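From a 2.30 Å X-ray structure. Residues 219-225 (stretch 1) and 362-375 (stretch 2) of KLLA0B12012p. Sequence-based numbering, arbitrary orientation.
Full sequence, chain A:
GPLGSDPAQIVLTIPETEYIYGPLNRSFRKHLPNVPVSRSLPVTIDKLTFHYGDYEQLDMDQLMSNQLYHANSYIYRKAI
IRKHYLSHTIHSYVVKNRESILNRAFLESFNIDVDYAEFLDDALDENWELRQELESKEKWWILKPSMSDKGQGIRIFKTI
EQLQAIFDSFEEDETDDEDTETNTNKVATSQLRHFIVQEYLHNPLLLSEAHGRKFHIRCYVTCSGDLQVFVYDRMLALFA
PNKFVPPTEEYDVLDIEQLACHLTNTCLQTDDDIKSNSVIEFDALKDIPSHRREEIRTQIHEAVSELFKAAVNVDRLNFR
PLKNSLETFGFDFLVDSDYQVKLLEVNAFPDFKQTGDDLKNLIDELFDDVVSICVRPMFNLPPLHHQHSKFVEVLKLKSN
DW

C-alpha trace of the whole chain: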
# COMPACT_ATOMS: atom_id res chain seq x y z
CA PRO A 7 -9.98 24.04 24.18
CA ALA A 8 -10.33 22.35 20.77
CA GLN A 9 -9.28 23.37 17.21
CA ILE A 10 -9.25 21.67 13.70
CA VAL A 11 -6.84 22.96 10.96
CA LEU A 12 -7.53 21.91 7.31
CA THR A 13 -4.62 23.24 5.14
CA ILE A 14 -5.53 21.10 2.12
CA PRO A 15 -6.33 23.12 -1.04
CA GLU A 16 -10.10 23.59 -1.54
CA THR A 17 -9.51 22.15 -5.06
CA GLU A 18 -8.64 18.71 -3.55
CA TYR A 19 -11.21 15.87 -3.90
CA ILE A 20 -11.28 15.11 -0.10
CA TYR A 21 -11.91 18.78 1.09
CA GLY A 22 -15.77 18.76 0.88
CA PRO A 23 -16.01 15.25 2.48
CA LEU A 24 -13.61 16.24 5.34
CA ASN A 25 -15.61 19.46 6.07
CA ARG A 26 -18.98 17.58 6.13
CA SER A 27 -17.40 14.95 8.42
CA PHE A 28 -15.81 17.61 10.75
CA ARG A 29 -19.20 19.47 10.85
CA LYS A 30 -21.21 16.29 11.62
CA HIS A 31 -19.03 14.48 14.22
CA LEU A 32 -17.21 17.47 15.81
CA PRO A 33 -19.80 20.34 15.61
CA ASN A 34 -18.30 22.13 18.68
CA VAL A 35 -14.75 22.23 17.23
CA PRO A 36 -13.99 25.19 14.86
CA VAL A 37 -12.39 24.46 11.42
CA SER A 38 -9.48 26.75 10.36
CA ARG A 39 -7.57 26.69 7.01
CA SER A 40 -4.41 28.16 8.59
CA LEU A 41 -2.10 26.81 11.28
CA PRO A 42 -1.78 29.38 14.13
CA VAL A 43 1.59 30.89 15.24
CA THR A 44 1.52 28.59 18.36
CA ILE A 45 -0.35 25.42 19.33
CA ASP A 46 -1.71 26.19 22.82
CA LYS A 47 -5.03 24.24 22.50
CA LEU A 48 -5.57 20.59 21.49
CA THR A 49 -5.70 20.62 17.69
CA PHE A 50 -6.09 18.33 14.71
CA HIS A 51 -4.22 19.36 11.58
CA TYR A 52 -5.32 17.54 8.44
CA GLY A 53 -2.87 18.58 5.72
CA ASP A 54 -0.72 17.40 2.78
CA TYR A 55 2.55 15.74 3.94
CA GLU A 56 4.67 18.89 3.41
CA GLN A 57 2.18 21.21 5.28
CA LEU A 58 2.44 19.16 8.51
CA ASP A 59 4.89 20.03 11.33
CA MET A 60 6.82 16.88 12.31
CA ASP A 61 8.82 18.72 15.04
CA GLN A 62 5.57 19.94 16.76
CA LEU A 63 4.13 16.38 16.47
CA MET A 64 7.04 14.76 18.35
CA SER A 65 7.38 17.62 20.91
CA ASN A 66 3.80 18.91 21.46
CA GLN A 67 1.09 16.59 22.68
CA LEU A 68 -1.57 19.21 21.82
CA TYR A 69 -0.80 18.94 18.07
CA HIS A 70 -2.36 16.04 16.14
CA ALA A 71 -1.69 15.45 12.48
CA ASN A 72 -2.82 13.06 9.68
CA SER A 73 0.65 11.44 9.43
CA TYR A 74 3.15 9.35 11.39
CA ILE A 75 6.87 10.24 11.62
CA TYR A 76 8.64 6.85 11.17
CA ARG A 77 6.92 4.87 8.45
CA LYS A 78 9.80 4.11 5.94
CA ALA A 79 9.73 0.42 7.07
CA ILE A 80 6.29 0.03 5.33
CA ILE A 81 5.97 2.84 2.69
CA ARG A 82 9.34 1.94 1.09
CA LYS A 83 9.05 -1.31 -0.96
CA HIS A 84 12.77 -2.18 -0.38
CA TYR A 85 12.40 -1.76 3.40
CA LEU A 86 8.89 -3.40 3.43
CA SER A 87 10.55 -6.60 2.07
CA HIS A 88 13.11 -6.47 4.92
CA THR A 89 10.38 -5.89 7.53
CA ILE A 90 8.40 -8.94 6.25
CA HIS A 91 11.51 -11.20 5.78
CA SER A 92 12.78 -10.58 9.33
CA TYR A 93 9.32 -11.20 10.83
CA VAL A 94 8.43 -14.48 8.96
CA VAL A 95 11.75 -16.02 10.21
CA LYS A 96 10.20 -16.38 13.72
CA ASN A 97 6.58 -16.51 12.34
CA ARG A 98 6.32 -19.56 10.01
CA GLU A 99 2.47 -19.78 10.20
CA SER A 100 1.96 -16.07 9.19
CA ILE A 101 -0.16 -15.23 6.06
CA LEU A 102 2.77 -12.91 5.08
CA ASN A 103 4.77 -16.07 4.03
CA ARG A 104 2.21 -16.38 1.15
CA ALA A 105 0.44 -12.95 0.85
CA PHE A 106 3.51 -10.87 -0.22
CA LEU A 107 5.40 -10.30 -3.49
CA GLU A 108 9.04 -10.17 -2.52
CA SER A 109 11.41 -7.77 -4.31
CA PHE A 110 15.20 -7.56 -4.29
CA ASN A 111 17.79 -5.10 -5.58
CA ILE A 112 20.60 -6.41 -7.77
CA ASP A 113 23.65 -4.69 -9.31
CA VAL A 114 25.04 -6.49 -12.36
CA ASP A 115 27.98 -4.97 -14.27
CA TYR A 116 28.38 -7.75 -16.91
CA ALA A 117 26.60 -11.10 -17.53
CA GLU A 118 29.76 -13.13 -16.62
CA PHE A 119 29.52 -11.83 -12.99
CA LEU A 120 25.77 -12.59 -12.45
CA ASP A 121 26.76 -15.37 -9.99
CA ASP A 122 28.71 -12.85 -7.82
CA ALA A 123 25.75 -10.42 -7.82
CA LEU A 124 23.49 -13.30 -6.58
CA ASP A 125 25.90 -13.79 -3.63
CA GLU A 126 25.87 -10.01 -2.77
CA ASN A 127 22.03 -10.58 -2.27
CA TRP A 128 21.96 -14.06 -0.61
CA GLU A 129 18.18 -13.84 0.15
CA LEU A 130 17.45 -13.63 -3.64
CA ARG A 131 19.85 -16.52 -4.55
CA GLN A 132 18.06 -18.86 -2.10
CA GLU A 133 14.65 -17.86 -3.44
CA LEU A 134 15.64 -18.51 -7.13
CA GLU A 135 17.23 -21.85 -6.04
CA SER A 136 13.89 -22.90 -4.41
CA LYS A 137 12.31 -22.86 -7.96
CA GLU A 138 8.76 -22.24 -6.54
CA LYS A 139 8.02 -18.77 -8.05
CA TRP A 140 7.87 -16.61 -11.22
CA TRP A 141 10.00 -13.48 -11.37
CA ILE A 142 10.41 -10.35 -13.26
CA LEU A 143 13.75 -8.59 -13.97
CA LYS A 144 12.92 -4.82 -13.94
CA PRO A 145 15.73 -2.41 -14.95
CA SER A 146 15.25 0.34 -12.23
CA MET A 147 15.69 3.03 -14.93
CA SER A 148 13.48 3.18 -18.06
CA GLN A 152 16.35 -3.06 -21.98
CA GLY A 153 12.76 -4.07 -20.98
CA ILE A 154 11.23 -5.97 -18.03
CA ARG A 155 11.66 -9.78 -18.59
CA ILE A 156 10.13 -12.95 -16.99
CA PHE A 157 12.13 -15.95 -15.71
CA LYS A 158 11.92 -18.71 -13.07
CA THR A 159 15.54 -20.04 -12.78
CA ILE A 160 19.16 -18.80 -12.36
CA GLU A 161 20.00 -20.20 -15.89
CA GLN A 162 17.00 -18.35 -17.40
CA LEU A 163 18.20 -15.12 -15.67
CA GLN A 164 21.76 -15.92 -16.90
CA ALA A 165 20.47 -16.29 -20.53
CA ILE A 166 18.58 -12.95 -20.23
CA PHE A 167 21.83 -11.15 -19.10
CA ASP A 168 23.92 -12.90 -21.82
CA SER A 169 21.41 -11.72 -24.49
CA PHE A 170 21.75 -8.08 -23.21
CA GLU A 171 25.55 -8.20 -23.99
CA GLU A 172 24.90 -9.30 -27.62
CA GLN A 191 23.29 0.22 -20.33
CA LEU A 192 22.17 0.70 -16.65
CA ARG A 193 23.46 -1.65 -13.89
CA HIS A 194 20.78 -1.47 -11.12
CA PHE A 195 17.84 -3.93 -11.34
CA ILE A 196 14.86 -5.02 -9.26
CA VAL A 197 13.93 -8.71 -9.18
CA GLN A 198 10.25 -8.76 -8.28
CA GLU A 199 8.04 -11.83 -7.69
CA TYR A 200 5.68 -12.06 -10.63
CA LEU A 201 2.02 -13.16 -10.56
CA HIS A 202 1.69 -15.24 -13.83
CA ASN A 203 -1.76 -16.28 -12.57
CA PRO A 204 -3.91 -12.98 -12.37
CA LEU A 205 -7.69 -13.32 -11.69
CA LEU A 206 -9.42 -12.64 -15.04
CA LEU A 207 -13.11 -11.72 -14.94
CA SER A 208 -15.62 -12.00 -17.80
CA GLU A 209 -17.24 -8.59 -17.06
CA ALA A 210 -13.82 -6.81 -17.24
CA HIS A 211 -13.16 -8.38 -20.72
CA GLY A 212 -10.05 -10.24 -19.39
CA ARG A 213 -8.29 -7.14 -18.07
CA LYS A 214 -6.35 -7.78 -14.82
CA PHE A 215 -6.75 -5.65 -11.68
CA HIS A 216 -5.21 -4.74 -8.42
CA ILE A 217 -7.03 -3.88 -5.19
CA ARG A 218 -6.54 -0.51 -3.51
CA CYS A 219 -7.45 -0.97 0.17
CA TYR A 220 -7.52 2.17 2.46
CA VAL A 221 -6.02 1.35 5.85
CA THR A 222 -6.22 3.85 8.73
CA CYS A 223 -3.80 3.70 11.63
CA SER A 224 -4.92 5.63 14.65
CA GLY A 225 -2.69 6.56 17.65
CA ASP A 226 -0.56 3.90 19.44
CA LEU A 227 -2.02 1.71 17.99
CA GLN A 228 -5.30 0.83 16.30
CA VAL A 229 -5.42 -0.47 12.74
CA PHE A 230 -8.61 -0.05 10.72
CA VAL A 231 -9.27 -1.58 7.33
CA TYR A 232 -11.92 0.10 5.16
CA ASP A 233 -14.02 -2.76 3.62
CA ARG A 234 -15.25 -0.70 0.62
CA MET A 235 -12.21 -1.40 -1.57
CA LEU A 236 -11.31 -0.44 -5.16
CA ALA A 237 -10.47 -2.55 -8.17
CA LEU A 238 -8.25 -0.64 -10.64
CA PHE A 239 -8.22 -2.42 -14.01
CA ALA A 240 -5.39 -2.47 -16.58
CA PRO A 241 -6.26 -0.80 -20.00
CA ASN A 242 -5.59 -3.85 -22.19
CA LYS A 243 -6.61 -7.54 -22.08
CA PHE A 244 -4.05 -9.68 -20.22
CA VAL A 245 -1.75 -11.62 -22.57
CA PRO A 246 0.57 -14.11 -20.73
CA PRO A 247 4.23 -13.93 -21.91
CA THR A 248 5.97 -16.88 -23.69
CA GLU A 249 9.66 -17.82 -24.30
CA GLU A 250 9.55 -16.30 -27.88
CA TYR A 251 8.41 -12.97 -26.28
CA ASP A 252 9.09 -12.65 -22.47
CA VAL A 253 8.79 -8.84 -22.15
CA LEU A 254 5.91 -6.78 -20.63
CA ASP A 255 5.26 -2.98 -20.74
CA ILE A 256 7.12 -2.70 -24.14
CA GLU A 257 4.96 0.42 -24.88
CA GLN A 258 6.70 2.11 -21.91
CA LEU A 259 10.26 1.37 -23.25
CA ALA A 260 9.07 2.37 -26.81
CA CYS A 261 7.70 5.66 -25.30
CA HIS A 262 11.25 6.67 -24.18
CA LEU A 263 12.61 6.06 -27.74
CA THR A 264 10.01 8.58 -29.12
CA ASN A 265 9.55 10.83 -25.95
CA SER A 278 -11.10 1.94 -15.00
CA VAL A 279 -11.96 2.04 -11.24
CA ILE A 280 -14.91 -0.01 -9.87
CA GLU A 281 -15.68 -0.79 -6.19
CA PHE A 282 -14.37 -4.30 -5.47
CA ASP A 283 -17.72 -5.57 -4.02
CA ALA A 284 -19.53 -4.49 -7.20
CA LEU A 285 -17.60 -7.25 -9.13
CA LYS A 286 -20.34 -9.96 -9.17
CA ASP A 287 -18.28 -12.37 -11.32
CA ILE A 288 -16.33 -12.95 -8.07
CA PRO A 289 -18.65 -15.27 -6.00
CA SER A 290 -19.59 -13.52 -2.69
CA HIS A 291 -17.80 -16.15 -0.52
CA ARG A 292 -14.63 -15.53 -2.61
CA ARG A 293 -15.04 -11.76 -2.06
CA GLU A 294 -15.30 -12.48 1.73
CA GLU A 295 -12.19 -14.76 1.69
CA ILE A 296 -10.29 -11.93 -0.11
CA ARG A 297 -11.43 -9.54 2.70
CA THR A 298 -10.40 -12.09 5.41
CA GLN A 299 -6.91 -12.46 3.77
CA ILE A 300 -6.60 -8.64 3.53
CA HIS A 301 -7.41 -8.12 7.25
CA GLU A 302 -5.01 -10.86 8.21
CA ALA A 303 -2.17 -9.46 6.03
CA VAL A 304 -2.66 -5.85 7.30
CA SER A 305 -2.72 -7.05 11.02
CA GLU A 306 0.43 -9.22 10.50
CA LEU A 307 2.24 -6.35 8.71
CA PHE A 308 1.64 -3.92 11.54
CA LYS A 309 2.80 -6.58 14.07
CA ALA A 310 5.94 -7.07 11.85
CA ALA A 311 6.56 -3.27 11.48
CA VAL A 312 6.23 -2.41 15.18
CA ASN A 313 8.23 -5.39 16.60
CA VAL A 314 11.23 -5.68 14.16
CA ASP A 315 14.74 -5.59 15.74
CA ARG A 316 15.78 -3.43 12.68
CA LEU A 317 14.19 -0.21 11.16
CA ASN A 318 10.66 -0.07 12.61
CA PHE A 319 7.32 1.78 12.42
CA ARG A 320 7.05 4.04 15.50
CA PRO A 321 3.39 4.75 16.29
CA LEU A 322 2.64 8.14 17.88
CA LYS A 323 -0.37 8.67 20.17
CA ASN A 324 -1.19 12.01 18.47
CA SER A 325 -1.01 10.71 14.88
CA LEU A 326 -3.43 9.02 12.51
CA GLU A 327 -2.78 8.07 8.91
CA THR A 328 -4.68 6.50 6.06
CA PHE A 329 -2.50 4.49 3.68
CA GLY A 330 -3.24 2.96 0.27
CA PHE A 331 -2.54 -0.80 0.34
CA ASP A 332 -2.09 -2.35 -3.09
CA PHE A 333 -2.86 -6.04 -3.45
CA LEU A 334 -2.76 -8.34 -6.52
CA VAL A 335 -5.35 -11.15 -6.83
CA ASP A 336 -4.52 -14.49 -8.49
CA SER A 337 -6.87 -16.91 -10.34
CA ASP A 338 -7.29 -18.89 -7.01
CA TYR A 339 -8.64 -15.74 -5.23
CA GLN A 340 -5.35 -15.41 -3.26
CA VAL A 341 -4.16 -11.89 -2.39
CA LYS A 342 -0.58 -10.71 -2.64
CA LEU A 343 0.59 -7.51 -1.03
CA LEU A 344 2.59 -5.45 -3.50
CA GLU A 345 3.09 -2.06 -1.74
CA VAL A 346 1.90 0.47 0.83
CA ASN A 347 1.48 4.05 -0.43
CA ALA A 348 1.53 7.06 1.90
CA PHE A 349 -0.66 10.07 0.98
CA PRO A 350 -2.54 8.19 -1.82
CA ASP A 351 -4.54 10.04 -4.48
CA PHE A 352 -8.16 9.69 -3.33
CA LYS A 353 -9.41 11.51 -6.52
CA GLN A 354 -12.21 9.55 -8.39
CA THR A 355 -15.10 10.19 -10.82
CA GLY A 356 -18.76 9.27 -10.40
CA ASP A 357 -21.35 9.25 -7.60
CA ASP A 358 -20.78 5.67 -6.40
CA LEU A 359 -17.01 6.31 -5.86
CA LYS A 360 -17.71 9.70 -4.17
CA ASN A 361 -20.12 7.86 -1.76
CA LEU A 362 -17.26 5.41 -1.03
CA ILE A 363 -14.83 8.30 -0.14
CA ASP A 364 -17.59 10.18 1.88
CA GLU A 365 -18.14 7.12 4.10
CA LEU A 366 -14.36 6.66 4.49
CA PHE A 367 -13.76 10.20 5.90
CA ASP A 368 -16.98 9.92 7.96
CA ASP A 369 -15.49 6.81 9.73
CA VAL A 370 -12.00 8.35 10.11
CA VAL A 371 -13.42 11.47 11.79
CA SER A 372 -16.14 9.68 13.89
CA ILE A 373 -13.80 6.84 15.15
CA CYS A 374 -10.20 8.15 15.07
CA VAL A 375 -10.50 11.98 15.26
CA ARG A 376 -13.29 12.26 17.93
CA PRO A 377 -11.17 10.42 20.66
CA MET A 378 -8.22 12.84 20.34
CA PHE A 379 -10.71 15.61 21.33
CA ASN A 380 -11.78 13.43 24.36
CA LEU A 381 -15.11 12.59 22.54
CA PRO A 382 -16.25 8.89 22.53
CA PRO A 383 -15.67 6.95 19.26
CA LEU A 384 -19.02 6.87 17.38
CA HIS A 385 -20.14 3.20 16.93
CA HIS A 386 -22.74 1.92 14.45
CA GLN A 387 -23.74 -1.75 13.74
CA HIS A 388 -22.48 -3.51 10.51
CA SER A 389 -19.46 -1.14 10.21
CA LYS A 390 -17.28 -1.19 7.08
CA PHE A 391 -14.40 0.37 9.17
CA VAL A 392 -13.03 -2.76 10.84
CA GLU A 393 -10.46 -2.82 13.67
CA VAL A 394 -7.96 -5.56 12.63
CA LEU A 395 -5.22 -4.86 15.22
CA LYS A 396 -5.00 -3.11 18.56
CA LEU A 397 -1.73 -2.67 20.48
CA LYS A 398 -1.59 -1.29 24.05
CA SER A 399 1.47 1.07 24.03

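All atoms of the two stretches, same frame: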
# COMPACT_ATOMS: atom_id res chain seq x y z
N CYS A 219 -6.80 -0.88 -1.12
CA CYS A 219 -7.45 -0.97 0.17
C CYS A 219 -6.97 0.22 1.07
O CYS A 219 -5.76 0.38 1.27
CB CYS A 219 -7.13 -2.33 0.79
SG CYS A 219 -7.81 -2.58 2.46
N TYR A 220 -7.91 1.08 1.54
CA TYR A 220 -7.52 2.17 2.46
C TYR A 220 -7.46 1.65 3.88
O TYR A 220 -8.41 1.04 4.36
CB TYR A 220 -8.44 3.38 2.36
CG TYR A 220 -8.44 3.97 0.97
CD1 TYR A 220 -7.31 4.61 0.47
CD2 TYR A 220 -9.55 3.84 0.14
CE1 TYR A 220 -7.28 5.13 -0.82
CE2 TYR A 220 -9.54 4.36 -1.16
CZ TYR A 220 -8.41 5.02 -1.63
OH TYR A 220 -8.37 5.54 -2.89
N VAL A 221 -6.31 1.83 4.51
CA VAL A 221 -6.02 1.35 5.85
C VAL A 221 -5.71 2.55 6.72
O VAL A 221 -4.83 3.32 6.37
CB VAL A 221 -4.85 0.34 5.82
CG1 VAL A 221 -4.49 -0.14 7.23
CG2 VAL A 221 -5.17 -0.85 4.91
N THR A 222 -6.45 2.73 7.83
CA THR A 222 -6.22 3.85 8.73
C THR A 222 -5.61 3.37 10.02
O THR A 222 -6.16 2.50 10.68
CB THR A 222 -7.51 4.70 8.96
OG1 THR A 222 -8.09 5.04 7.71
CG2 THR A 222 -7.25 5.98 9.75
N CYS A 223 -4.46 3.92 10.35
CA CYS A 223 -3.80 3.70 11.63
C CYS A 223 -4.18 4.85 12.47
O CYS A 223 -4.09 5.98 12.01
CB CYS A 223 -2.28 3.64 11.47
SG CYS A 223 -1.70 2.06 10.87
N SER A 224 -4.55 4.59 13.70
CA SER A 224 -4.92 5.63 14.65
C SER A 224 -4.17 5.45 15.99
O SER A 224 -4.26 4.39 16.60
CB SER A 224 -6.43 5.63 14.88
OG SER A 224 -6.75 6.66 15.79
N GLY A 225 -3.44 6.50 16.40
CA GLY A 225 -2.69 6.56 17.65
C GLY A 225 -1.65 5.47 17.83
O GLY A 225 -1.02 5.06 16.85
N LEU A 362 -18.30 6.25 -1.63
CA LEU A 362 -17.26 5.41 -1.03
C LEU A 362 -16.27 6.26 -0.21
O LEU A 362 -15.94 5.88 0.91
CB LEU A 362 -16.55 4.60 -2.14
CG LEU A 362 -15.56 3.53 -1.66
CD1 LEU A 362 -15.55 2.34 -2.60
CD2 LEU A 362 -14.16 4.11 -1.47
N ILE A 363 -15.81 7.41 -0.77
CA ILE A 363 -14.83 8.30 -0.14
C ILE A 363 -15.50 9.10 1.01
O ILE A 363 -14.84 9.32 2.03
CB ILE A 363 -14.09 9.16 -1.22
CG1 ILE A 363 -13.17 8.29 -2.10
CG2 ILE A 363 -13.35 10.38 -0.67
CD1 ILE A 363 -11.95 7.61 -1.38
N ASP A 364 -16.81 9.46 0.85
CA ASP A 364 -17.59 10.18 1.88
C ASP A 364 -17.73 9.34 3.15
O ASP A 364 -17.62 9.87 4.25
CB ASP A 364 -18.99 10.52 1.36
CG ASP A 364 -19.09 11.73 0.47
OD1 ASP A 364 -18.04 12.36 0.19
OD2 ASP A 364 -20.23 12.07 0.06
N GLU A 365 -17.97 8.04 3.00
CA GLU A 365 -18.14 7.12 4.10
C GLU A 365 -16.80 6.83 4.75
O GLU A 365 -16.75 6.57 5.96
CB GLU A 365 -18.80 5.82 3.60
CG GLU A 365 -19.10 4.83 4.71
CD GLU A 365 -19.60 3.47 4.30
OE1 GLU A 365 -20.30 3.37 3.26
OE2 GLU A 365 -19.34 2.50 5.05
N LEU A 366 -15.70 6.89 3.97
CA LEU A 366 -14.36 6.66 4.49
C LEU A 366 -14.00 7.76 5.49
O LEU A 366 -13.60 7.43 6.61
CB LEU A 366 -13.32 6.57 3.35
CG LEU A 366 -11.82 6.79 3.71
CD1 LEU A 366 -11.27 5.72 4.65
CD2 LEU A 366 -10.97 6.90 2.48
N PHE A 367 -14.13 9.04 5.08
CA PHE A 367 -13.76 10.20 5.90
C PHE A 367 -14.74 10.40 7.04
O PHE A 367 -14.32 10.85 8.09
CB PHE A 367 -13.52 11.46 5.07
CG PHE A 367 -12.26 11.29 4.26
CD1 PHE A 367 -11.01 11.41 4.86
CD2 PHE A 367 -12.31 10.90 2.93
CE1 PHE A 367 -9.84 11.18 4.13
CE2 PHE A 367 -11.14 10.65 2.20
CZ PHE A 367 -9.92 10.82 2.79
N ASP A 368 -15.98 9.93 6.90
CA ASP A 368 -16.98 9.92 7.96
C ASP A 368 -16.49 9.01 9.12
O ASP A 368 -16.51 9.43 10.27
CB ASP A 368 -18.32 9.43 7.42
CG ASP A 368 -19.46 9.82 8.33
OD1 ASP A 368 -19.83 11.03 8.33
OD2 ASP A 368 -19.91 8.96 9.13
N ASP A 369 -16.00 7.80 8.78
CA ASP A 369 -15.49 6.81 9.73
C ASP A 369 -14.22 7.25 10.39
O ASP A 369 -14.08 7.07 11.60
CB ASP A 369 -15.29 5.46 9.04
CG ASP A 369 -16.57 4.81 8.53
OD1 ASP A 369 -17.66 5.12 9.08
OD2 ASP A 369 -16.49 3.98 7.59
N VAL A 370 -13.29 7.87 9.62
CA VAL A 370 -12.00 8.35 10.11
C VAL A 370 -12.23 9.41 11.17
O VAL A 370 -11.69 9.31 12.27
CB VAL A 370 -11.08 8.83 8.96
CG1 VAL A 370 -9.87 9.61 9.49
CG2 VAL A 370 -10.61 7.66 8.10
N VAL A 371 -13.09 10.39 10.87
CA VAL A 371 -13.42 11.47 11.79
C VAL A 371 -14.23 10.97 13.01
O VAL A 371 -13.85 11.28 14.14
CB VAL A 371 -14.10 12.65 11.04
CG1 VAL A 371 -14.61 13.71 12.00
CG2 VAL A 371 -13.14 13.26 10.01
N SER A 372 -15.28 10.16 12.80
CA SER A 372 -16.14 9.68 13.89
C SER A 372 -15.49 8.64 14.83
O SER A 372 -15.99 8.48 15.96
CB SER A 372 -17.45 9.12 13.34
OG SER A 372 -17.24 7.98 12.52
N ILE A 373 -14.43 7.92 14.37
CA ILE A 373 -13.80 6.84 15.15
C ILE A 373 -12.38 7.18 15.62
O ILE A 373 -12.01 6.84 16.75
CB ILE A 373 -13.87 5.50 14.34
CG1 ILE A 373 -15.35 5.07 14.15
CG2 ILE A 373 -13.02 4.36 14.99
CD1 ILE A 373 -15.61 4.08 13.06
N CYS A 374 -11.59 7.82 14.76
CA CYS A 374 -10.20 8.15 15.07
C CYS A 374 -9.99 9.58 15.58
O CYS A 374 -9.21 9.80 16.51
CB CYS A 374 -9.31 7.85 13.85
SG CYS A 374 -9.51 6.18 13.16
N VAL A 375 -10.67 10.57 14.93
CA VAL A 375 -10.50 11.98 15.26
C VAL A 375 -11.24 12.34 16.55
O VAL A 375 -10.65 13.02 17.37
CB VAL A 375 -10.84 12.93 14.07
CG1 VAL A 375 -10.72 14.42 14.46
CG2 VAL A 375 -9.95 12.62 12.87
O HOH W 1 -7.57 8.09 17.90

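Strand 219-224 and helix 362-375 run in nearly the same direction, their axes 21° apart and 9.4 Å at closest approach. Strand alternation sorts the side chains: the CA-to-CB bonds of Tyr220, Thr222 and Ser224 point toward the helix, those of Val221 and Cys223 away. The helix answers at four-residue intervals, and the CA-CA distances fall from 8.4 Å for Tyr220-Leu366 through 7.5 Å for Thr222-Val370 to 5.9 Å for Ser224-Cys374. Side-chain size follows this taper, with an aromatic ring where the backbones lie farthest apart and a serine where they come closest.

No direct hydrogen bond joins the stretches; packing, which buries 310 Å² in total, and one water do so. With chi1 at -60° (m), the Tyr220 ring lies against two aliphatic side chains. Its CD2 is 4.1 Å from CD2 of Leu366, and its CE2 is 4.1 Å from CD1 of Ile363; both methyls approach obliquely. Ile363 starts sideways, but its m,m conformation brings CD1 nearer the strand. Leu366 points toward the strand, and its chi1 of 160° (t) and chi2 of 65° (p) place CD2 by the ring while CD1 lies 4.5 Å from OG1 of Thr222.

Thr222, chi1 -50° (m), uses both branches: OG1 lies 3.7 Å from CG2 of Val370, and CG2 lies 4.1 Å from SG of Cys374. Val370 itself points sideways, yet its t rotamer sets CG2 within reach.

At the narrow end, Ser224 OG, with chi1 -179° (t), comes within 3.4 Å of CB of Cys374. The same hydroxyl hydrogen-bonds water 1 at 2.7 Å (OG to water O), and that water donates to O of Cys374, also 2.7 Å from its oxygen. The small polar side chain thus serves both close packing and a bridge to the helix backbone.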